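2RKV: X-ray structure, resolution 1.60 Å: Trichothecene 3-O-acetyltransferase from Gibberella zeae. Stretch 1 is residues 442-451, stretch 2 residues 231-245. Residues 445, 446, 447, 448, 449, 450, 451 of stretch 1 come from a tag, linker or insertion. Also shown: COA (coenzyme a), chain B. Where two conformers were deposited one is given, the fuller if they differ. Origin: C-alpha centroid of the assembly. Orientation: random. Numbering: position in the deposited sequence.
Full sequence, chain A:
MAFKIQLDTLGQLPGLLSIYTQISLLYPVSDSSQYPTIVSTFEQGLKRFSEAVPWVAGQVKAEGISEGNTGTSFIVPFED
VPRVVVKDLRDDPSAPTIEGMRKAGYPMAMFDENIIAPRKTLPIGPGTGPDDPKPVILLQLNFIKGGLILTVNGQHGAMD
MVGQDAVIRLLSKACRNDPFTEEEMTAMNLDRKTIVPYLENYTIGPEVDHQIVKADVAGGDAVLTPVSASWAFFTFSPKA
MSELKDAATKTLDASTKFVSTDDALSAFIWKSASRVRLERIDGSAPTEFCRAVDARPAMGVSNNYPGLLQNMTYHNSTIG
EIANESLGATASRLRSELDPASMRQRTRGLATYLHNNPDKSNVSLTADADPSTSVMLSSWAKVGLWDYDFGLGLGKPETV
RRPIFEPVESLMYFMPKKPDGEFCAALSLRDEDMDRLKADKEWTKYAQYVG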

# COMPACT_ATOMS: atom_id res chain seq x y z
N GLU A 442 -23.47 12.39 7.83
CA GLU A 442 -23.49 10.92 7.79
C GLU A 442 -22.05 10.37 7.84
O GLU A 442 -21.81 9.31 8.42
CB GLU A 442 -24.26 10.41 6.57
CG GLU A 442 -25.79 10.62 6.68
CD GLU A 442 -26.54 10.22 5.42
OE1 GLU A 442 -27.15 9.13 5.41
OE2 GLU A 442 -26.53 11.00 4.44
N TRP A 443 -21.13 11.12 7.25
CA TRP A 443 -19.70 10.79 7.28
C TRP A 443 -19.08 11.08 8.65
O TRP A 443 -18.47 10.20 9.25
CB TRP A 443 -18.97 11.56 6.17
CG TRP A 443 -17.45 11.49 6.21
CD1 TRP A 443 -16.60 12.46 6.69
CD2 TRP A 443 -16.62 10.42 5.73
NE1 TRP A 443 -15.30 12.05 6.54
CE2 TRP A 443 -15.28 10.81 5.96
CE3 TRP A 443 -16.88 9.17 5.15
CZ2 TRP A 443 -14.19 9.98 5.61
CZ3 TRP A 443 -15.79 8.35 4.80
CH2 TRP A 443 -14.47 8.77 5.03
N THR A 444 -19.26 12.30 9.15
CA THR A 444 -18.65 12.71 10.42
C THR A 444 -19.21 11.99 11.64
O THR A 444 -18.60 12.01 12.71
CB THR A 444 -18.70 14.25 10.63
OG1 THR A 444 -20.07 14.68 10.70
CG2 THR A 444 -18.00 14.97 9.49
N LYS A 445 -20.37 11.35 11.49
CA LYS A 445 -20.91 10.49 12.53
C LYS A 445 -19.88 9.41 12.91
O LYS A 445 -19.79 9.01 14.07
CB LYS A 445 -22.22 9.85 12.06
CG LYS A 445 -22.87 8.87 13.04
CD LYS A 445 -24.16 8.32 12.43
CE LYS A 445 -24.82 7.28 13.31
NZ LYS A 445 -25.97 6.65 12.58
N TYR A 446 -19.10 8.97 11.93
CA TYR A 446 -18.12 7.89 12.12
C TYR A 446 -16.67 8.36 11.95
O TYR A 446 -15.78 7.85 12.63
CB TYR A 446 -18.39 6.76 11.12
CG TYR A 446 -19.70 6.03 11.34
CD1 TYR A 446 -20.86 6.43 10.67
CD2 TYR A 446 -19.77 4.94 12.20
CE1 TYR A 446 -22.06 5.76 10.86
CE2 TYR A 446 -20.97 4.26 12.40
CZ TYR A 446 -22.11 4.67 11.72
OH TYR A 446 -23.30 4.01 11.91
N ALA A 447 -16.46 9.29 11.03
CA ALA A 447 -15.11 9.68 10.61
C ALA A 447 -14.64 10.96 11.28
O ALA A 447 -15.32 11.99 11.24
CB ALA A 447 -15.06 9.82 9.11
N GLN A 448 -13.48 10.87 11.92
CA GLN A 448 -12.84 12.07 12.56
C GLN A 448 -11.75 12.56 11.66
O GLN A 448 -10.77 11.87 11.40
CB GLN A 448 -12.23 11.84 13.96
CG GLN A 448 -11.27 13.04 14.50
CD GLN A 448 -12.06 14.26 14.94
OE1 GLN A 448 -13.02 14.15 15.71
NE2 GLN A 448 -11.66 15.43 14.46
N TYR A 449 -11.92 13.79 11.17
CA TYR A 449 -10.90 14.41 10.33
C TYR A 449 -9.61 14.65 11.12
O TYR A 449 -9.64 15.21 12.21
CB TYR A 449 -11.40 15.74 9.76
CG TYR A 449 -10.35 16.51 9.00
CD1 TYR A 449 -10.01 16.18 7.69
CD2 TYR A 449 -9.68 17.58 9.60
CE1 TYR A 449 -9.03 16.89 6.99
CE2 TYR A 449 -8.71 18.30 8.93
CZ TYR A 449 -8.39 17.96 7.62
OH TYR A 449 -7.43 18.68 6.97
N VAL A 450 -8.49 14.23 10.54
CA VAL A 450 -7.18 14.48 11.12
C VAL A 450 -6.35 15.39 10.22
O VAL A 450 -5.79 16.37 10.70
CB VAL A 450 -6.41 13.16 11.42
CG1 VAL A 450 -5.03 13.46 11.98
CG2 VAL A 450 -7.18 12.32 12.41
N GLY A 451 -6.28 15.06 8.94
CA GLY A 451 -5.49 15.84 7.97
C GLY A 451 -4.14 15.20 7.63
O GLY A 451 -3.99 13.98 7.72
OXT GLY A 451 -3.19 15.91 7.27
N1A COA B . -18.63 -15.99 9.95
C2A COA B . -18.55 -14.63 10.16
N3A COA B . -17.42 -13.93 9.77
C4A COA B . -16.40 -14.60 9.18
C5A COA B . -16.47 -15.98 8.96
C6A COA B . -17.60 -16.69 9.36
N6A COA B . -17.57 -18.02 9.40
N7A COA B . -15.32 -16.37 8.36
C8A COA B . -14.53 -15.28 8.20
N9A COA B . -15.19 -14.18 8.70
C1B COA B . -14.69 -12.80 8.77
C2B COA B . -13.62 -12.71 9.85
O2B COA B . -14.19 -12.63 11.12
C3B COA B . -12.91 -11.45 9.43
O3B COA B . -13.71 -10.35 9.73
P3B COA B . -13.29 -9.31 10.86
O7A COA B . -11.92 -8.77 10.50
O8A COA B . -13.27 -10.08 12.15
O9A COA B . -14.33 -8.23 10.90
C4B COA B . -12.98 -11.51 7.93
O4B COA B . -14.03 -12.39 7.58
C5B COA B . -11.66 -11.97 7.35
O5B COA B . -11.87 -11.71 5.99
P1A COA B . -10.64 -11.59 4.99
O1A COA B . -9.60 -12.67 5.28
O2A COA B . -11.17 -11.62 3.57
O3A COA B . -9.88 -10.24 5.38
P2A COA B . -10.49 -8.77 5.47
O4A COA B . -10.06 -8.18 6.79
O5A COA B . -11.96 -8.71 5.17
O6A COA B . -9.71 -8.03 4.29
CBP COA B . -8.83 -7.79 2.10
CCP COA B . -10.01 -8.27 2.93
CDP COA B . -8.62 -6.29 2.34
CEP COA B . -9.14 -7.98 0.62
CAP COA B . -7.60 -8.61 2.54
OAP COA B . -7.80 -9.99 2.31
C9P COA B . -6.36 -8.20 1.82
O9P COA B . -6.05 -8.83 0.61
N8P COA B . -5.64 -7.25 2.39
C7P COA B . -4.44 -6.71 1.80
C6P COA B . -4.79 -5.73 0.69
C5P COA B . -3.49 -5.21 0.17
O5P COA B . -2.57 -6.00 -0.11
N4P COA B . -3.39 -3.89 0.06
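Stretch 2 231-245: WAFFTFSPKAMSELK

Five backbone hydrogen bonds join the stretches. Gln448 and Thr235 bond in both directions: Gln448 N to Thr235 O and Thr235 N to Gln448 O, each 2.9 Å, as expected of an antiparallel hydrogen-bonded pair. Phe233 O accepts twice, from Val450 N at 2.9 Å and from Gly451 N at 3.1 Å. Phe233 N donates to the terminal carboxylate at Gly451 O, 2.9 Å. Stretch 2 is a strand from Trp231 to Phe236, then a helix from Pro238 onward. The strand lies antiparallel to the C-terminal end of stretch 1, which comes from an insertion into the natural sequence. Tyr449 and Phe234 form a non-hydrogen-bonded pair, CA atoms 4.6 Å apart, and so meet through their side chains.

Waters extend the contact. One donates to Trp231 O (2.5 Å) and Gly451 OXT (2.7 Å). Another donates to Tyr446 O (2.7 Å) and accepts from Ser237 N (2.9 Å). A third lies between Glu243 OE1 (2.7 Å) and Tyr446 OH (2.9 Å).

Ser237 caps the helix: its OG accepts from Ala240 N at 3.0 Å. The helix packs on Tyr446. Leu244 covers one face of that ring, with Leu244 CD2 3.5 Å from the ring centroid. Glu243 CB is at the ring edge, 4.0 Å from Tyr446 CE2. Ala240 CB is 4.0 Å from Tyr446 CD2.

Aromatic rings pack on the face of the strand pair that carries Phe234 and Tyr449. Trp443 and Tyr449 turn their edges toward opposite faces of Phe234, both offset, with ring planes at 83° and 67°; Phe234 is thus held between them. Phe236 points its edge at the face of Trp443, at 87°. Ala447 CB touches Phe236 CZ at 3.5 Å. Tyr449 CE1 meets Ala232 CB at 3.6 Å. On the other face, Gln448 CB lies 3.4 Å from Thr235 OG1. Val450 CG2 reaches Thr235 CG2, also at 3.4 Å.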

# COMPACT_ATOMS: atom_id res chain seq x y z
N TRP A 231 -4.69 15.36 0.25
CA TRP A 231 -4.67 14.14 1.08
C TRP A 231 -5.14 14.49 2.49
O TRP A 231 -4.84 15.57 3.01
CB TRP A 231 -3.23 13.61 1.18
CG TRP A 231 -2.78 12.74 0.05
CD1 TRP A 231 -1.90 13.06 -0.94
CD2 TRP A 231 -3.18 11.38 -0.19
NE1 TRP A 231 -1.73 11.99 -1.79
CE2 TRP A 231 -2.50 10.94 -1.35
CE3 TRP A 231 -4.04 10.49 0.47
CZ2 TRP A 231 -2.66 9.65 -1.87
CZ3 TRP A 231 -4.21 9.20 -0.05
CH2 TRP A 231 -3.52 8.80 -1.21
N ALA A 232 -5.83 13.56 3.14
CA ALA A 232 -6.17 13.69 4.55
C ALA A 232 -6.35 12.33 5.20
O ALA A 232 -6.89 11.40 4.58
CB ALA A 232 -7.43 14.53 4.74
N PHE A 233 -5.94 12.21 6.46
CA PHE A 233 -6.28 11.08 7.26
C PHE A 233 -7.59 11.38 7.97
O PHE A 233 -7.83 12.47 8.39
CB PHE A 233 -5.28 10.86 8.39
CG PHE A 233 -3.93 10.27 7.98
CD1 PHE A 233 -2.82 10.52 8.73
CD2 PHE A 233 -3.78 9.48 6.86
CE1 PHE A 233 -1.61 10.03 8.40
CE2 PHE A 233 -2.57 8.97 6.55
CZ PHE A 233 -1.49 9.26 7.30
N PHE A 234 -8.35 10.31 8.10
CA PHE A 234 -9.56 10.26 8.93
C PHE A 234 -9.48 9.07 9.86
O PHE A 234 -9.13 8.02 9.43
CB PHE A 234 -10.80 10.09 8.03
CG PHE A 234 -11.05 11.24 7.11
CD1 PHE A 234 -10.52 11.30 5.86
CD2 PHE A 234 -11.87 12.27 7.51
CE1 PHE A 234 -10.77 12.34 5.06
CE2 PHE A 234 -12.13 13.32 6.69
CZ PHE A 234 -11.57 13.39 5.50
N THR A 235 -9.78 9.20 11.11
CA THR A 235 -9.76 8.07 12.04
C THR A 235 -11.18 7.58 12.34
O THR A 235 -12.09 8.33 12.29
CB THR A 235 -9.05 8.45 13.34
OG1 THR A 235 -9.75 9.53 13.97
CG2 THR A 235 -7.68 9.05 13.05
N PHE A 236 -11.23 6.31 12.57
CA PHE A 236 -12.44 5.62 12.94
C PHE A 236 -12.16 4.85 14.22
O PHE A 236 -11.34 4.00 14.25
CB PHE A 236 -12.90 4.67 11.81
CG PHE A 236 -13.25 5.36 10.53
CD1 PHE A 236 -12.29 5.75 9.64
CD2 PHE A 236 -14.54 5.62 10.21
CE1 PHE A 236 -12.62 6.38 8.51
CE2 PHE A 236 -14.85 6.27 9.07
CZ PHE A 236 -13.89 6.65 8.23
N SER A 237 -12.87 5.20 15.27
CA SER A 237 -12.67 4.58 16.58
C SER A 237 -13.05 3.09 16.53
O SER A 237 -13.78 2.68 15.62
CB SER A 237 -13.49 5.31 17.65
OG SER A 237 -14.88 5.07 17.48
N PRO A 238 -12.56 2.28 17.49
CA PRO A 238 -12.99 0.87 17.53
C PRO A 238 -14.52 0.75 17.56
O PRO A 238 -15.08 -0.14 16.90
CB PRO A 238 -12.38 0.37 18.84
CG PRO A 238 -11.17 1.23 19.04
CD PRO A 238 -11.56 2.58 18.54
N LYS A 239 -15.18 1.65 18.29
CA LYS A 239 -16.65 1.63 18.38
C LYS A 239 -17.29 1.98 17.03
O LYS A 239 -18.24 1.32 16.59
CB LYS A 239 -17.15 2.55 19.50
CG LYS A 239 -18.61 2.34 19.87
CD LYS A 239 -19.01 3.15 21.10
N ALA A 240 -16.76 3.02 16.37
CA ALA A 240 -17.23 3.40 15.03
C ALA A 240 -17.11 2.21 14.07
O ALA A 240 -18.02 1.92 13.30
CB ALA A 240 -16.45 4.59 14.49
N MET A 241 -15.97 1.53 14.12
CA MET A 241 -15.73 0.38 13.25
C MET A 241 -16.75 -0.73 13.48
O MET A 241 -17.33 -1.26 12.52
CB MET A 241 -14.30 -0.14 13.43
CG MET A 241 -13.22 0.81 12.85
SD MET A 241 -13.45 1.31 11.12
CE MET A 241 -13.23 -0.24 10.24
N SER A 242 -16.99 -1.07 14.75
CA SER A 242 -17.94 -2.14 15.08
C SER A 242 -19.38 -1.76 14.72
O SER A 242 -20.15 -2.62 14.31
CB SER A 242 -17.83 -2.54 16.56
OG SER A 242 -18.19 -1.46 17.40
N GLU A 243 -19.71 -0.48 14.86
CA GLU A 243 -21.05 0.02 14.48
C GLU A 243 -21.28 0.00 12.97
O GLU A 243 -22.39 -0.28 12.51
CB GLU A 243 -21.31 1.39 15.10
CG GLU A 243 -21.51 1.31 16.61
CD GLU A 243 -21.71 2.64 17.28
OE1 GLU A 243 -22.00 3.63 16.57
OE2 GLU A 243 -21.60 2.71 18.52
N LEU A 244 -20.23 0.30 12.20
CA LEU A 244 -20.29 0.15 10.74
C LEU A 244 -20.49 -1.32 10.34
O LEU A 244 -21.32 -1.63 9.48
CB LEU A 244 -19.01 0.69 10.08
CG LEU A 244 -18.88 2.22 10.03
CD1 LEU A 244 -17.52 2.62 9.47
CD2 LEU A 244 -20.02 2.83 9.20
N LYS A 245 -19.74 -2.22 10.97
CA LYS A 245 -19.89 -3.64 10.64
C LYS A 245 -21.29 -4.14 11.02
O LYS A 245 -21.90 -4.89 10.26
CB LYS A 245 -18.83 -4.50 11.31
CG LYS A 245 -18.85 -5.94 10.81
CD LYS A 245 -17.84 -6.79 11.55
CE LYS A 245 -17.85 -8.23 11.04
NZ LYS A 245 -16.85 -9.05 11.75
O HOH W 1 -3.29 16.65 4.70
O HOH W 2 -14.41 7.59 14.91
O HOH W 3 -23.95 4.02 14.74